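Local coordinates for DNA repair protein PprA (Deinococcus deserti, PDB 6MC8), which probably binds DNA and forms filaments in radiation-induced repair of damaged DNA and in genome segregation, at residues A[210-215]-A[223-228]; A[232-237]-A[301-306]. The protein carries 2 engineered substitutions. All coordinates share one frame; numbering follows the deposited sequence.

Contact 1: residues A[210-215]-A[223-228]; sequences KVITSI and ELMERS. Engineered in segment 210-215: Lys-210 (natural residue Asp).
Ile-212 and Ile-215 face Leu-224, Met-225 and Ser-228 across a wholly side-chain contact without a bridging hydrogen bond. The methyl CD1 of Ile-215 meets CD1 of Leu-224 at 3.7 Å, their side chains crossing at about a right angle. A turn earlier, Ile-212 works with both branches: CG2, anti to the backbone N, lies 4.1 Å from CG of Met-225, while the longer CG1 arm carries CD1 to within 4.1 Å of OG of Ser-228. Beta-branched isoleucine suits this place because its two arms reach two different residues. Met-225 and Ile-212 slide past each other in opposite directions, a fit that an unbranched, extended methionine allows.

Behind this first shell, the Ser-228 hydroxyl is turned back to its own helix and gives a 2.8 Å hydrogen bond from OG to O of Leu-224. A chi1 of -66° sets OG beside the backbone N of Ser-228, and N and OG reach the Leu-224 oxygen from opposite faces of its carbonyl plane. Replacing Ser-228 by an alanine would remove OG, and is likely to leave the Leu-224 oxygen with its main-chain donor alone and open a small gap beside CD1 of Ile-212.

The helices 200-213 and 218-237 run antiparallel here as a helical hairpin. Ile-215 also touches Phe-220 near the turn, and Val-211 rests on Ala-300 of helix 274-304.

Contact 2: residues A[232-237]-A[301-306]; sequences GMLGAL and AVLSGG
Leu-303 is the residue of 301-306 that meets the other helix, and it takes both Leu-234 and Leu-237 as partners. Just before it, Ala-301 and Val-302 belong to the last turn of helix 274-304, and Val-302 packs on Leu-252 and Leu-307.

Leu-303 itself points toward 232-237. Its CG lies anti to the carbonyl carbon (chi1 -63°), and the fork beyond it opens toward Leu-234: CD1 of Leu-234 stands 3.8 Å from CD2 of Leu-303 and equally near its CD1, with the two side chains at about a right angle. Closer to the backbone, CD2 of Leu-237 comes to 3.7 Å from CB of Leu-303 and to 3.9 Å from its CD1. Leu-234 and Leu-237 are three residues apart, and both hold CG anti to the backbone N, near -179° and -175°; this common setting sends two neighbouring side chains of one helix to the same leucine. The result is plain helix-helix packing, with the end of helix 274-304 laid against the final turns of helix 218-237. The fork suits Leu-303, whose two methyls both meet CD1 of Leu-234, while Leu-234 and Leu-237 each reach across with one methyl. Leu-249 of helix 245-250 touches both Leu-234 and Leu-303, adding a fourth leucine to the apolar cluster.

Past Leu-303, the helix ends at Ser-304 and the chain turns off through two glycines. N of Gly-305 still bonds O of Ala-301 at 2.9 Å, whereas the bonds made by N of Gly-306 are weak. Arg-241 holds this exit, its NH1 bonding O of Leu-303 and its NH2 bonding O of Gly-306.

Helix 218-237 is shared by both contacts: contact 1 uses its middle and contact 2 its end. It is kinked at the start of contact 2's segment, where N of Met-233 and N of Leu-234 lack bonds to the turn before. The centres of the contacts lie 10 Å apart and the two touch directly. CD1 of Ile-212 is 3.5 Å from CE of Met-233, and CD2 of Leu-224 is 3.3 Å from O of Ala-236. Along the chain they follow in series, joining the hairpin first and then bringing the C-terminal helix onto it. Both lie on the same side of the chain's centre, about 27 and 21 Å from it, and the other subunit touches neither.

Contact 1: residues A[210-215]-A[223-228]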
loop_
_atom_site.group_PDB
_atom_site.type_symbol
_atom_site.label_atom_id
_atom_site.label_comp_id
_atom_site.label_asym_id
_atom_site.label_seq_id
_atom_site.Cartn_x
_atom_site.Cartn_y
_atom_site.Cartn_z
ATOM N N LYS A 210 -28.606 34.530 12.407
ATOM C CA LYS A 210 -29.940 34.059 12.053
ATOM C C LYS A 210 -30.986 34.553 13.047
ATOM O O LYS A 210 -32.113 34.880 12.659
ATOM C CB LYS A 210 -29.947 32.534 11.967
ATOM C CG LYS A 210 -31.267 31.953 11.518
ATOM C CD LYS A 210 -31.239 30.445 11.431
ATOM C CE LYS A 210 -32.577 29.921 10.947
ATOM N NZ LYS A 210 -33.643 30.177 11.949
ATOM N N VAL A 211 -30.627 34.629 14.328
ATOM C CA VAL A 211 -31.572 35.095 15.338
ATOM C C VAL A 211 -31.790 36.599 15.211
ATOM O O VAL A 211 -32.923 37.086 15.289
ATOM C CB VAL A 211 -31.082 34.707 16.747
ATOM C CG1 VAL A 211 -32.003 35.255 17.816
ATOM C CG2 VAL A 211 -30.992 33.213 16.877
ATOM N N ILE A 212 -30.708 37.346 14.971
ATOM C CA ILE A 212 -30.774 38.806 14.914
ATOM C C ILE A 212 -31.532 39.271 13.674
ATOM O O ILE A 212 -32.340 40.206 13.741
ATOM C CB ILE A 212 -29.351 39.395 14.990
ATOM C CG1 ILE A 212 -28.779 39.175 16.387
ATOM C CG2 ILE A 212 -29.321 40.872 14.655
ATOM C CD1 ILE A 212 -27.317 39.470 16.494
ATOM N N THR A 213 -31.324 38.601 12.539
ATOM C CA THR A 213 -32.003 38.990 11.306
ATOM C C THR A 213 -33.492 38.653 11.368
ATOM O O THR A 213 -34.312 39.329 10.737
ATOM C CB THR A 213 -31.320 38.308 10.113
ATOM O OG1 THR A 213 -29.910 38.534 10.195
ATOM C CG2 THR A 213 -31.791 38.880 8.786
ATOM N N SER A 214 -33.862 37.662 12.171
ATOM C CA SER A 214 -35.252 37.274 12.353
ATOM C C SER A 214 -35.949 38.046 13.472
ATOM O O SER A 214 -37.061 37.678 13.855
ATOM C CB SER A 214 -35.340 35.771 12.624
ATOM O OG SER A 214 -36.681 35.369 12.836
ATOM N N ILE A 215 -35.326 39.099 14.000
ATOM C CA ILE A 215 -35.964 39.912 15.030
ATOM C C ILE A 215 -36.987 40.844 14.394
ATOM O O ILE A 215 -36.704 41.536 13.409
ATOM C CB ILE A 215 -34.906 40.667 15.852
ATOM C CG1 ILE A 215 -34.231 39.693 16.812
ATOM C CG2 ILE A 215 -35.490 41.837 16.614
ATOM C CD1 ILE A 215 -33.068 40.256 17.525
ATOM N N GLU A 223 -29.804 47.941 17.355
ATOM C CA GLU A 223 -28.855 48.078 18.450
ATOM C C GLU A 223 -28.036 46.807 18.635
ATOM O O GLU A 223 -26.902 46.871 19.117
ATOM C CB GLU A 223 -29.601 48.479 19.726
ATOM C CG GLU A 223 -28.715 48.810 20.918
ATOM C CD GLU A 223 -29.477 49.448 22.051
ATOM O OE1 GLU A 223 -30.681 49.719 21.877
ATOM O OE2 GLU A 223 -28.873 49.672 23.118
ATOM N N LEU A 224 -28.563 45.656 18.215
ATOM C CA LEU A 224 -27.775 44.428 18.281
ATOM C C LEU A 224 -26.771 44.347 17.140
ATOM O O LEU A 224 -25.670 43.812 17.315
ATOM C CB LEU A 224 -28.690 43.206 18.289
ATOM C CG LEU A 224 -29.482 43.044 19.583
ATOM C CD1 LEU A 224 -30.426 41.883 19.490
ATOM C CD2 LEU A 224 -28.533 42.860 20.744
ATOM N N MET A 225 -27.130 44.866 15.964
ATOM C CA MET A 225 -26.158 44.986 14.882
ATOM C C MET A 225 -25.079 46.001 15.230
ATOM O O MET A 225 -23.919 45.845 14.833
ATOM C CB MET A 225 -26.859 45.376 13.583
ATOM C CG MET A 225 -27.716 44.284 12.981
ATOM S SD MET A 225 -28.621 44.859 11.538
ATOM C CE MET A 225 -29.587 43.410 11.146
ATOM N N GLU A 226 -25.467 47.009 16.017
ATOM C CA GLU A 226 -24.525 48.062 16.483
ATOM C C GLU A 226 -23.631 47.463 17.575
ATOM O O GLU A 226 -22.448 47.851 17.648
ATOM C CB GLU A 226 -25.296 49.276 17.005
ATOM N N ARG A 227 -24.184 46.553 18.385
ATOM C CA ARG A 227 -23.422 45.905 19.445
ATOM C C ARG A 227 -22.543 44.789 18.902
ATOM O O ARG A 227 -21.557 44.415 19.544
ATOM C CB ARG A 227 -24.364 45.360 20.516
ATOM C CG ARG A 227 -23.897 45.586 21.935
ATOM C CD ARG A 227 -24.700 46.686 22.601
ATOM N N SER A 228 -22.883 44.247 17.728
ATOM C CA SER A 228 -22.062 43.207 17.115
ATOM C C SER A 228 -20.730 43.765 16.635
ATOM O O SER A 228 -19.744 43.032 16.523
ATOM C CB SER A 228 -22.809 42.560 15.954
ATOM O OG SER A 228 -23.946 41.859 16.410
#

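Contact 2: residues A[232-237]-A[301-306]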
loop_
_atom_site.group_PDB
_atom_site.type_symbol
_atom_site.label_atom_id
_atom_site.label_comp_id
_atom_site.label_asym_id
_atom_site.label_seq_id
_atom_site.Cartn_x
_atom_site.Cartn_y
_atom_site.Cartn_z
ATOM N N GLY A 232 -18.901 41.445 19.038
ATOM C CA GLY A 232 -19.216 40.279 18.243
ATOM C C GLY A 232 -20.698 39.952 18.271
ATOM O O GLY A 232 -21.475 40.494 19.051
ATOM N N MET A 233 -21.116 39.117 17.326
ATOM C CA MET A 233 -22.541 38.726 17.197
ATOM C C MET A 233 -23.037 37.844 18.335
ATOM O O MET A 233 -24.185 37.968 18.662
ATOM C CB MET A 233 -22.817 38.043 15.870
ATOM C CG MET A 233 -22.401 38.873 14.743
ATOM S SD MET A 233 -23.458 38.523 13.390
ATOM C CE MET A 233 -24.902 39.433 13.914
ATOM N N LEU A 234 -22.220 36.908 18.788
ATOM C CA LEU A 234 -22.635 36.041 19.883
ATOM C C LEU A 234 -22.762 36.826 21.179
ATOM O O LEU A 234 -23.750 36.687 21.904
ATOM C CB LEU A 234 -21.645 34.889 20.046
ATOM C CG LEU A 234 -21.945 33.870 21.144
ATOM C CD1 LEU A 234 -23.242 33.156 20.866
ATOM C CD2 LEU A 234 -20.811 32.877 21.274
ATOM N N GLY A 235 -21.777 37.677 21.472
ATOM C CA GLY A 235 -21.808 38.435 22.711
ATOM C C GLY A 235 -22.875 39.512 22.720
ATOM O O GLY A 235 -23.337 39.930 23.783
ATOM N N ALA A 236 -23.275 39.979 21.539
ATOM C CA ALA A 236 -24.399 40.902 21.463
ATOM C C ALA A 236 -25.710 40.172 21.705
ATOM O O ALA A 236 -26.612 40.698 22.364
ATOM C CB ALA A 236 -24.413 41.605 20.108
ATOM N N LEU A 237 -25.827 38.951 21.184
ATOM C CA LEU A 237 -27.044 38.174 21.378
ATOM C C LEU A 237 -27.122 37.622 22.796
ATOM O O LEU A 237 -28.214 37.477 23.355
ATOM C CB LEU A 237 -27.112 37.052 20.344
ATOM C CG LEU A 237 -28.376 36.204 20.304
ATOM C CD1 LEU A 237 -29.575 37.080 20.034
ATOM C CD2 LEU A 237 -28.250 35.150 19.232
ATOM N N ALA A 301 -31.601 27.868 18.148
ATOM C CA ALA A 301 -32.640 27.549 19.117
ATOM C C ALA A 301 -32.098 27.593 20.541
ATOM O O ALA A 301 -32.834 27.907 21.483
ATOM C CB ALA A 301 -33.236 26.180 18.805
ATOM N N VAL A 302 -30.815 27.282 20.716
ATOM C CA VAL A 302 -30.185 27.366 22.029
ATOM C C VAL A 302 -29.952 28.822 22.416
ATOM O O VAL A 302 -30.125 29.209 23.577
ATOM C CB VAL A 302 -28.884 26.535 22.030
ATOM C CG1 VAL A 302 -28.073 26.751 23.282
ATOM C CG2 VAL A 302 -29.209 25.065 21.913
ATOM N N LEU A 303 -29.600 29.662 21.444
ATOM C CA LEU A 303 -29.331 31.060 21.749
ATOM C C LEU A 303 -30.614 31.851 21.958
ATOM O O LEU A 303 -30.601 32.880 22.640
ATOM C CB LEU A 303 -28.497 31.688 20.635
ATOM C CG LEU A 303 -27.106 31.085 20.444
ATOM C CD1 LEU A 303 -26.380 31.733 19.278
ATOM C CD2 LEU A 303 -26.299 31.158 21.722
ATOM N N SER A 304 -31.724 31.392 21.393
ATOM C CA SER A 304 -32.982 32.108 21.531
ATOM C C SER A 304 -33.834 31.553 22.666
ATOM O O SER A 304 -34.285 32.309 23.531
ATOM C CB SER A 304 -33.756 32.059 20.213
ATOM O OG SER A 304 -34.991 32.739 20.321
ATOM N N GLY A 305 -34.053 30.244 22.686
ATOM C CA GLY A 305 -34.964 29.657 23.646
ATOM C C GLY A 305 -34.307 28.916 24.790
ATOM O O GLY A 305 -34.912 28.755 25.851
ATOM N N GLY A 306 -33.080 28.465 24.594
ATOM C CA GLY A 306 -32.387 27.655 25.573
ATOM C C GLY A 306 -31.570 28.464 26.552
ATOM O O GLY A 306 -31.891 29.617 26.854
#